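Phosphoacetylglucosamine mutase (Aspergillus lentulus, PDB 5O9X) interconverts N-acetylglucosamine 6-phosphate and N-acetylglucosamine 1-phosphate, as an alpha-D-phosphohexomutase of the UDP-N-acetylglucosamine pathway. Local coordinates at residues A[470-475]-A[480-485]; A[517-520]-A[524-527]; A[23-28]-A[40-45]. The protein carries 1 engineered substitution. All blocks are in the same frame, centred on the assembly; numbering follows the deposited sequence.

Interaction 1. Residues A[470-475]-A[480-485]; sequences IFKAYD and LESPPG
Lys472 and Ser482 form the hydrogen-bonded pair of a short antiparallel hairpin, with Lys472 N donating to Ser482 O at 3.0 Å. In return Lys472 O takes Glu481 N at 2.7 Å, nearly in line with its C=O, and only a weak bond from Ser482 N. Two residues thus face one, a classic beta bulge, and the next pair is Ala473 with Leu480.

The Lys472 side chain reads outward from the strand. Its CB lies 3.5 Å from Glu481 OE1. The chain then bends at chi3 (-55°), which folds CE back over the carboxylate, 3.4 Å from Glu481 OE2. At the tip, NZ makes a long salt bridge to that same OE2 and passes close to Ser482 CB. The ion pair lies on the exposed side and is probably weak.

Ser482 OG donates to Ile470 O at 2.8 Å and extends the pairing beyond the strand; its chi1 of 175° swings the hydroxyl away from its own N and toward that carbonyl. Pro483, behind a cis peptide bond, sets CG over one face of the Phe471 ring in a CH-pi contact, 4.2 Å from the ring centroid. At the other end the Tyr474 ring turns its edge to Glu481 N, and one water joins Tyr474 OH to Leu480 O.

In the C-terminal domain the hairpin lies against two helices: Phe471 and Leu480 both reach Leu486 of helix 486-495, while Phe471 touches Val536 and Pro483 touches Ala539 of helix 522-539.

Interaction 2. Residues A[517-520]-A[524-527]; sequences AEAA and EADD
Ala519 meets Glu524 and Ala525 where strand 513-518 runs out and the chain turns into helix 522-539, a tight beta-to-alpha connection in the C-terminal domain. The contact is apolar, made by alanine methyls against the Glu524 CB methylene and against backbone. Ala519 CB points at the helix and sits 3.5 Å from Glu524 CB, with Ala525 CB at 4.2 Å. Ala525 answers with its own CB, which lies against the strand backbone 3.7 Å from Ala519 N. With alanines at 517, 519 and 525, the first turn of the helix lies close to the departing strand, and the CA atoms of Ala519 and Ala525 are 4.7 Å apart.

The polar groups look to partners beyond the two segments. Glu518 points away from the helix and makes a salt bridge to Arg501 of the adjacent strand 501-506; its other oxygen accepts from Tyr516 OH and Gly342 N. The carboxylate of Glu524 stays beside the turn, where OE1 is bonded to Ser521 OG and OE2 to Asn498 N, which probably fixes its rotation.

Backbone and methyl also meet further up the strand: Ala517, which also touches Leu528 and Ala529, rests its CB 3.8 Å from Ala525 O.

Interaction 3. Residues A[23-28]-A[40-45]; sequences KIFQYG and NTVVYA
Phe25 and Val42 carry this contact between the loop 23-28 and the start of helix 40-56. The tight part is one methyl on one ring: Val42 CG2 stands over the centre of the Phe25 ring, 3.6 Å from its centroid and just 7° off the normal, a CH-pi contact of nearly ideal geometry. The six ring carbons all lie within 4.0 Å of that methyl. Phe25 CG is anti to the carbonyl carbon (chi1 -54°), and from a CB that points at the helix this carries the ring across to it. On the opposite face lies Lys23 O from the same loop, offset toward the rim.

Beyond the methyl the contact is looser. Thr41 OG1 comes no nearer than 4.4 Å, to Phe25 CE2, and approaches obliquely. Further out the loop turns exposed at Ile24 and Gln26, and Gln26 O binds a glycerol, probably from the crystallisation liquor.

Met34 of strand 32-35 touches both Phe25 and Val42, and Asn101 of helix 91-101 and Pro20 also reach Phe25. With neither hydrogen bonds nor charges between the two segments, the loop's hold on helix 40-56 here rests on dispersion and the fit of methyl to ring.

In the fold
Interactions 1 and 2 both belong to the C-terminal domain and share helix 522-539: interaction 2 lies at its start, while the hairpin of interaction 1 rests on residues near its end, the centres 22 Å apart. Interaction 3 lies in the N-terminal part of the chain, its nearest atoms about 9 Å from interaction 1 and about 21 Å from interaction 2. The chemistry follows burial. The hairpin is partly exposed and held mainly by backbone pairing and a serine hydroxyl bond, with a long ion pair and a water at its exposed side and Phe471, Leu480 and Pro483 against the helices. Interactions 2 and 3 are buried and apolar, one alanine methyls against aliphatic carbons and backbone, the other methyl against aromatic ring.

Interaction 1. Residues A[470-475]-A[480-485]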
loop_
_atom_site.group_PDB
_atom_site.type_symbol
_atom_site.label_atom_id
_atom_site.label_comp_id
_atom_site.label_asym_id
_atom_site.label_seq_id
_atom_site.Cartn_x
_atom_site.Cartn_y
_atom_site.Cartn_z
ATOM N N ILE A 470 -18.546 6.597 16.214
ATOM C CA ILE A 470 -19.920 6.038 16.208
ATOM C C ILE A 470 -20.272 5.277 14.889
ATOM O O ILE A 470 -21.333 4.634 14.802
ATOM C CB ILE A 470 -20.991 7.092 16.521
ATOM C CG1 ILE A 470 -21.225 7.988 15.286
ATOM C CG2 ILE A 470 -20.585 7.913 17.765
ATOM C CD1 ILE A 470 -22.408 8.923 15.377
ATOM N N PHE A 471 -19.414 5.379 13.868
ATOM C CA PHE A 471 -19.653 4.651 12.573
ATOM C C PHE A 471 -18.904 3.326 12.634
ATOM O O PHE A 471 -17.662 3.298 12.569
ATOM C CB PHE A 471 -19.157 5.488 11.397
ATOM C CG PHE A 471 -19.971 6.726 11.200
ATOM C CD1 PHE A 471 -21.091 6.704 10.339
ATOM C CD2 PHE A 471 -19.737 7.880 12.002
ATOM C CE1 PHE A 471 -21.859 7.865 10.138
ATOM C CE2 PHE A 471 -20.516 9.009 11.820
ATOM C CZ PHE A 471 -21.574 9.014 10.925
ATOM N N LYS A 472 -19.638 2.233 12.838
ATOM C CA LYS A 472 -18.995 0.899 13.077
ATOM C C LYS A 472 -19.524 -0.034 11.986
ATOM O O LYS A 472 -20.755 -0.161 11.786
ATOM C CB LYS A 472 -19.267 0.339 14.484
ATOM C CG LYS A 472 -18.838 1.304 15.622
ATOM C CD LYS A 472 -18.989 0.762 17.066
ATOM C CE LYS A 472 -20.394 0.277 17.377
ATOM N NZ LYS A 472 -21.265 0.986 18.369
ATOM N N ALA A 473 -18.607 -0.588 11.233
ATOM C CA ALA A 473 -19.000 -1.346 10.065
ATOM C C ALA A 473 -18.691 -2.847 10.155
ATOM O O ALA A 473 -17.789 -3.250 10.868
ATOM C CB ALA A 473 -18.343 -0.724 8.808
ATOM N N TYR A 474 -19.363 -3.646 9.345
ATOM C CA TYR A 474 -19.100 -5.109 9.320
ATOM C C TYR A 474 -19.362 -5.654 7.894
ATOM O O TYR A 474 -19.758 -4.870 6.999
ATOM C CB TYR A 474 -19.930 -5.842 10.435
ATOM C CG TYR A 474 -21.416 -5.732 10.108
ATOM C CD1 TYR A 474 -22.045 -6.764 9.369
ATOM C CD2 TYR A 474 -22.177 -4.597 10.486
ATOM C CE1 TYR A 474 -23.404 -6.703 9.008
ATOM C CE2 TYR A 474 -23.526 -4.498 10.096
ATOM C CZ TYR A 474 -24.106 -5.538 9.364
ATOM O OH TYR A 474 -25.437 -5.435 9.035
ATOM N N ASP A 475 -19.053 -6.957 7.658
ATOM C CA ASP A 475 -19.244 -7.626 6.362
ATOM C C ASP A 475 -18.300 -6.998 5.332
ATOM O O ASP A 475 -18.744 -6.392 4.328
ATOM C CB ASP A 475 -20.748 -7.600 5.956
ATOM C CG ASP A 475 -21.022 -8.366 4.656
ATOM O OD1 ASP A 475 -20.160 -9.124 4.186
ATOM O OD2 ASP A 475 -22.020 -8.045 4.006
ATOM N N LEU A 480 -23.167 -0.692 8.023
ATOM C CA LEU A 480 -23.006 -0.021 9.330
ATOM C C LEU A 480 -23.874 -0.679 10.402
ATOM O O LEU A 480 -25.114 -0.855 10.224
ATOM C CB LEU A 480 -23.360 1.470 9.209
ATOM C CG LEU A 480 -22.252 2.215 8.477
ATOM C CD1 LEU A 480 -22.802 3.587 8.093
ATOM C CD2 LEU A 480 -20.969 2.337 9.310
ATOM N N GLU A 481 -23.217 -1.175 11.451
ATOM C CA GLU A 481 -23.938 -1.640 12.639
ATOM C C GLU A 481 -24.469 -0.383 13.378
ATOM O O GLU A 481 -25.551 -0.384 13.984
ATOM C CB GLU A 481 -22.940 -2.426 13.546
ATOM C CG GLU A 481 -23.164 -2.290 15.061
ATOM C CD GLU A 481 -21.911 -2.542 15.871
ATOM O OE1 GLU A 481 -20.784 -2.694 15.291
ATOM O OE2 GLU A 481 -22.049 -2.627 17.115
ATOM N N SER A 482 -23.717 0.688 13.300
ATOM C CA SER A 482 -23.985 1.918 14.057
ATOM C C SER A 482 -23.520 3.098 13.180
ATOM O O SER A 482 -22.556 2.927 12.446
ATOM C CB SER A 482 -23.150 1.853 15.335
ATOM O OG SER A 482 -23.294 3.095 16.060
ATOM N N PRO A 483 -24.158 4.274 13.210
ATOM C CA PRO A 483 -25.273 4.646 14.101
ATOM C C PRO A 483 -26.599 3.909 13.752
ATOM O O PRO A 483 -26.802 3.521 12.614
ATOM C CB PRO A 483 -25.472 6.179 13.809
ATOM C CG PRO A 483 -24.310 6.584 12.981
ATOM C CD PRO A 483 -23.828 5.370 12.274
ATOM N N PRO A 484 -27.473 3.682 14.765
ATOM C CA PRO A 484 -28.713 2.887 14.568
ATOM C C PRO A 484 -29.520 3.541 13.468
ATOM O O PRO A 484 -29.613 4.787 13.447
ATOM C CB PRO A 484 -29.460 3.037 15.925
ATOM C CG PRO A 484 -28.318 3.274 16.913
ATOM C CD PRO A 484 -27.276 4.090 16.176
ATOM N N GLY A 485 -30.052 2.740 12.535
ATOM C CA GLY A 485 -31.010 3.271 11.549
ATOM C C GLY A 485 -30.336 3.765 10.260
ATOM O O GLY A 485 -30.990 3.930 9.301
HETATM O O HOH W 1 -26.663 -2.913 9.603
#

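Interaction 2. Residues A[517-520]-A[524-527]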
loop_
_atom_site.group_PDB
_atom_site.type_symbol
_atom_site.label_atom_id
_atom_site.label_comp_id
_atom_site.label_asym_id
_atom_site.label_seq_id
_atom_site.Cartn_x
_atom_site.Cartn_y
_atom_site.Cartn_z
ATOM N N ALA A 517 -20.187 5.516 -3.865
ATOM C CA ALA A 517 -21.395 5.108 -4.542
ATOM C C ALA A 517 -21.012 4.763 -5.984
ATOM O O ALA A 517 -20.181 5.432 -6.551
ATOM C CB ALA A 517 -22.485 6.189 -4.488
ATOM N N GLU A 518 -21.664 3.767 -6.534
ATOM C CA GLU A 518 -21.632 3.490 -7.955
ATOM C C GLU A 518 -23.104 3.289 -8.445
ATOM O O GLU A 518 -23.993 2.913 -7.663
ATOM C CB GLU A 518 -20.737 2.295 -8.274
ATOM C CG GLU A 518 -21.228 0.987 -7.627
ATOM C CD GLU A 518 -20.295 -0.201 -7.862
ATOM O OE1 GLU A 518 -19.055 0.051 -8.053
ATOM O OE2 GLU A 518 -20.789 -1.375 -7.770
ATOM N N ALA A 519 -23.340 3.581 -9.723
ATOM C CA ALA A 519 -24.614 3.185 -10.343
ATOM C C ALA A 519 -24.386 3.077 -11.858
ATOM O O ALA A 519 -23.266 3.339 -12.317
ATOM C CB ALA A 519 -25.695 4.235 -10.002
ATOM N N ALA A 520 -25.443 2.836 -12.641
ATOM C CA ALA A 520 -25.252 2.615 -14.086
ATOM C C ALA A 520 -24.977 3.864 -14.863
ATOM O O ALA A 520 -24.437 3.804 -15.966
ATOM C CB ALA A 520 -26.495 1.904 -14.646
ATOM N N GLU A 524 -27.039 9.096 -11.707
ATOM C CA GLU A 524 -27.431 8.209 -10.597
ATOM C C GLU A 524 -26.337 8.076 -9.561
ATOM O O GLU A 524 -26.631 8.116 -8.337
ATOM C CB GLU A 524 -27.810 6.835 -11.104
ATOM C CG GLU A 524 -29.196 6.807 -11.803
ATOM C CD GLU A 524 -29.396 5.480 -12.506
ATOM O OE1 GLU A 524 -28.590 5.183 -13.465
ATOM O OE2 GLU A 524 -30.241 4.703 -12.032
ATOM N N ALA A 525 -25.104 7.859 -10.013
ATOM C CA ALA A 525 -24.034 7.637 -9.002
ATOM C C ALA A 525 -23.832 8.908 -8.187
ATOM O O ALA A 525 -23.593 8.831 -6.990
ATOM C CB ALA A 525 -22.727 7.243 -9.660
ATOM N N ASP A 526 -23.844 10.091 -8.837
ATOM C CA ASP A 526 -23.636 11.324 -8.086
ATOM C C ASP A 526 -24.788 11.595 -7.113
ATOM O O ASP A 526 -24.573 12.088 -5.995
ATOM C CB ASP A 526 -23.547 12.496 -9.105
ATOM C CG ASP A 526 -22.169 12.516 -9.848
ATOM O OD1 ASP A 526 -21.252 11.822 -9.411
ATOM O OD2 ASP A 526 -22.009 13.213 -10.835
ATOM N N ASP A 527 -26.006 11.275 -7.555
ATOM C CA ASP A 527 -27.173 11.503 -6.677
ATOM C C ASP A 527 -27.135 10.586 -5.460
ATOM O O ASP A 527 -27.343 11.011 -4.320
ATOM C CB ASP A 527 -28.441 11.224 -7.479
ATOM C CG ASP A 527 -29.709 11.747 -6.793
ATOM O OD1 ASP A 527 -29.583 12.815 -6.163
ATOM O OD2 ASP A 527 -30.787 11.074 -6.917
#

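Interaction 3. Residues A[23-28]-A[40-45]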
loop_
_atom_site.group_PDB
_atom_site.type_symbol
_atom_site.label_atom_id
_atom_site.label_comp_id
_atom_site.label_asym_id
_atom_site.label_seq_id
_atom_site.Cartn_x
_atom_site.Cartn_y
_atom_site.Cartn_z
ATOM N N LYS A 23 -5.530 14.072 23.775
ATOM C CA LYS A 23 -5.564 13.190 22.570
ATOM C C LYS A 23 -5.409 11.739 22.970
ATOM O O LYS A 23 -4.515 11.371 23.771
ATOM C CB LYS A 23 -4.495 13.517 21.519
ATOM C CG LYS A 23 -4.350 14.994 21.190
ATOM C CD LYS A 23 -5.598 15.657 20.612
ATOM C CE LYS A 23 -5.229 16.974 19.952
ATOM N NZ LYS A 23 -6.390 17.523 19.213
ATOM N N ILE A 24 -6.293 10.929 22.418
ATOM C CA ILE A 24 -6.222 9.477 22.524
ATOM C C ILE A 24 -5.771 9.012 21.118
ATOM O O ILE A 24 -6.321 9.452 20.141
ATOM C CB ILE A 24 -7.592 8.878 22.917
ATOM C CG1 ILE A 24 -7.958 9.248 24.419
ATOM C CG2 ILE A 24 -7.621 7.373 22.648
ATOM C CD1 ILE A 24 -9.441 9.199 24.771
ATOM N N PHE A 25 -4.748 8.167 21.052
ATOM C CA PHE A 25 -4.163 7.716 19.791
ATOM C C PHE A 25 -4.669 6.325 19.420
ATOM O O PHE A 25 -4.943 5.520 20.287
ATOM C CB PHE A 25 -2.635 7.724 19.892
ATOM C CG PHE A 25 -2.087 9.034 20.325
ATOM C CD1 PHE A 25 -2.110 10.138 19.462
ATOM C CD2 PHE A 25 -1.535 9.187 21.619
ATOM C CE1 PHE A 25 -1.589 11.367 19.854
ATOM C CE2 PHE A 25 -1.037 10.440 22.019
ATOM C CZ PHE A 25 -1.051 11.523 21.138
ATOM N N GLN A 26 -4.866 6.075 18.124
ATOM C CA GLN A 26 -5.292 4.765 17.678
ATOM C C GLN A 26 -4.396 4.348 16.510
ATOM O O GLN A 26 -3.951 5.205 15.735
ATOM C CB GLN A 26 -6.782 4.777 17.299
ATOM C CG GLN A 26 -7.162 6.006 16.479
ATOM C CD GLN A 26 -8.606 6.005 15.939
ATOM O OE1 GLN A 26 -9.570 6.221 16.702
ATOM N NE2 GLN A 26 -8.756 5.791 14.598
ATOM N N TYR A 27 -4.162 3.049 16.360
ATOM C CA TYR A 27 -3.260 2.556 15.311
ATOM C C TYR A 27 -3.843 2.768 13.866
ATOM O O TYR A 27 -3.105 3.062 12.921
ATOM C CB TYR A 27 -2.911 1.093 15.585
ATOM C CG TYR A 27 -1.713 0.594 14.825
ATOM C CD1 TYR A 27 -0.405 0.769 15.346
ATOM C CD2 TYR A 27 -1.871 -0.076 13.597
ATOM C CE1 TYR A 27 0.681 0.290 14.656
ATOM C CE2 TYR A 27 -0.762 -0.597 12.903
ATOM C CZ TYR A 27 0.500 -0.399 13.430
ATOM O OH TYR A 27 1.644 -0.841 12.780
ATOM N N GLY A 28 -5.150 2.648 13.711
ATOM C CA GLY A 28 -5.783 2.997 12.412
ATOM C C GLY A 28 -5.519 1.912 11.369
ATOM O O GLY A 28 -5.104 0.772 11.678
ATOM N N ASN A 40 5.412 13.591 18.594
ATOM C CA ASN A 40 6.647 13.184 19.312
ATOM C C ASN A 40 6.498 11.948 20.256
ATOM O O ASN A 40 7.295 10.989 20.193
ATOM C CB ASN A 40 7.179 14.361 20.147
ATOM C CG ASN A 40 7.919 15.383 19.306
ATOM O OD1 ASN A 40 8.164 15.205 18.084
ATOM N ND2 ASN A 40 8.239 16.483 19.926
ATOM N N THR A 41 5.502 11.979 21.150
ATOM C CA THR A 41 5.442 10.943 22.170
ATOM C C THR A 41 5.035 9.602 21.529
ATOM O O THR A 41 5.422 8.525 21.995
ATOM C CB THR A 41 4.547 11.328 23.336
ATOM O OG1 THR A 41 3.169 11.429 22.933
ATOM C CG2 THR A 41 4.987 12.678 23.917
ATOM N N VAL A 42 4.264 9.694 20.449
ATOM C CA VAL A 42 3.820 8.538 19.678
ATOM C C VAL A 42 5.023 7.794 19.086
ATOM O O VAL A 42 5.154 6.577 19.228
ATOM C CB VAL A 42 2.838 8.940 18.533
ATOM C CG1 VAL A 42 2.460 7.730 17.713
ATOM C CG2 VAL A 42 1.542 9.458 19.106
ATOM N N VAL A 43 5.861 8.535 18.383
ATOM C CA VAL A 43 7.036 7.996 17.745
ATOM C C VAL A 43 7.978 7.398 18.824
ATOM O O VAL A 43 8.623 6.346 18.607
ATOM C CB VAL A 43 7.710 9.119 16.876
ATOM C CG1 VAL A 43 9.066 8.674 16.355
ATOM C CG2 VAL A 43 6.751 9.502 15.700
ATOM N N TYR A 44 8.105 8.128 19.934
ATOM C CA TYR A 44 8.939 7.633 21.049
ATOM C C TYR A 44 8.393 6.272 21.495
ATOM O O TYR A 44 9.150 5.332 21.631
ATOM C CB TYR A 44 8.901 8.638 22.218
ATOM C CG TYR A 44 9.871 8.281 23.294
ATOM C CD1 TYR A 44 11.228 8.531 23.127
ATOM C CD2 TYR A 44 9.439 7.578 24.422
ATOM C CE1 TYR A 44 12.148 8.147 24.098
ATOM C CE2 TYR A 44 10.354 7.200 25.419
ATOM C CZ TYR A 44 11.687 7.501 25.254
ATOM O OH TYR A 44 12.595 7.102 26.220
ATOM N N ALA A 45 7.080 6.166 21.677
ATOM C CA ALA A 45 6.413 4.894 22.018
ATOM C C ALA A 45 6.690 3.781 20.997
ATOM O O ALA A 45 6.986 2.590 21.337
ATOM C CB ALA A 45 4.910 5.117 22.124
#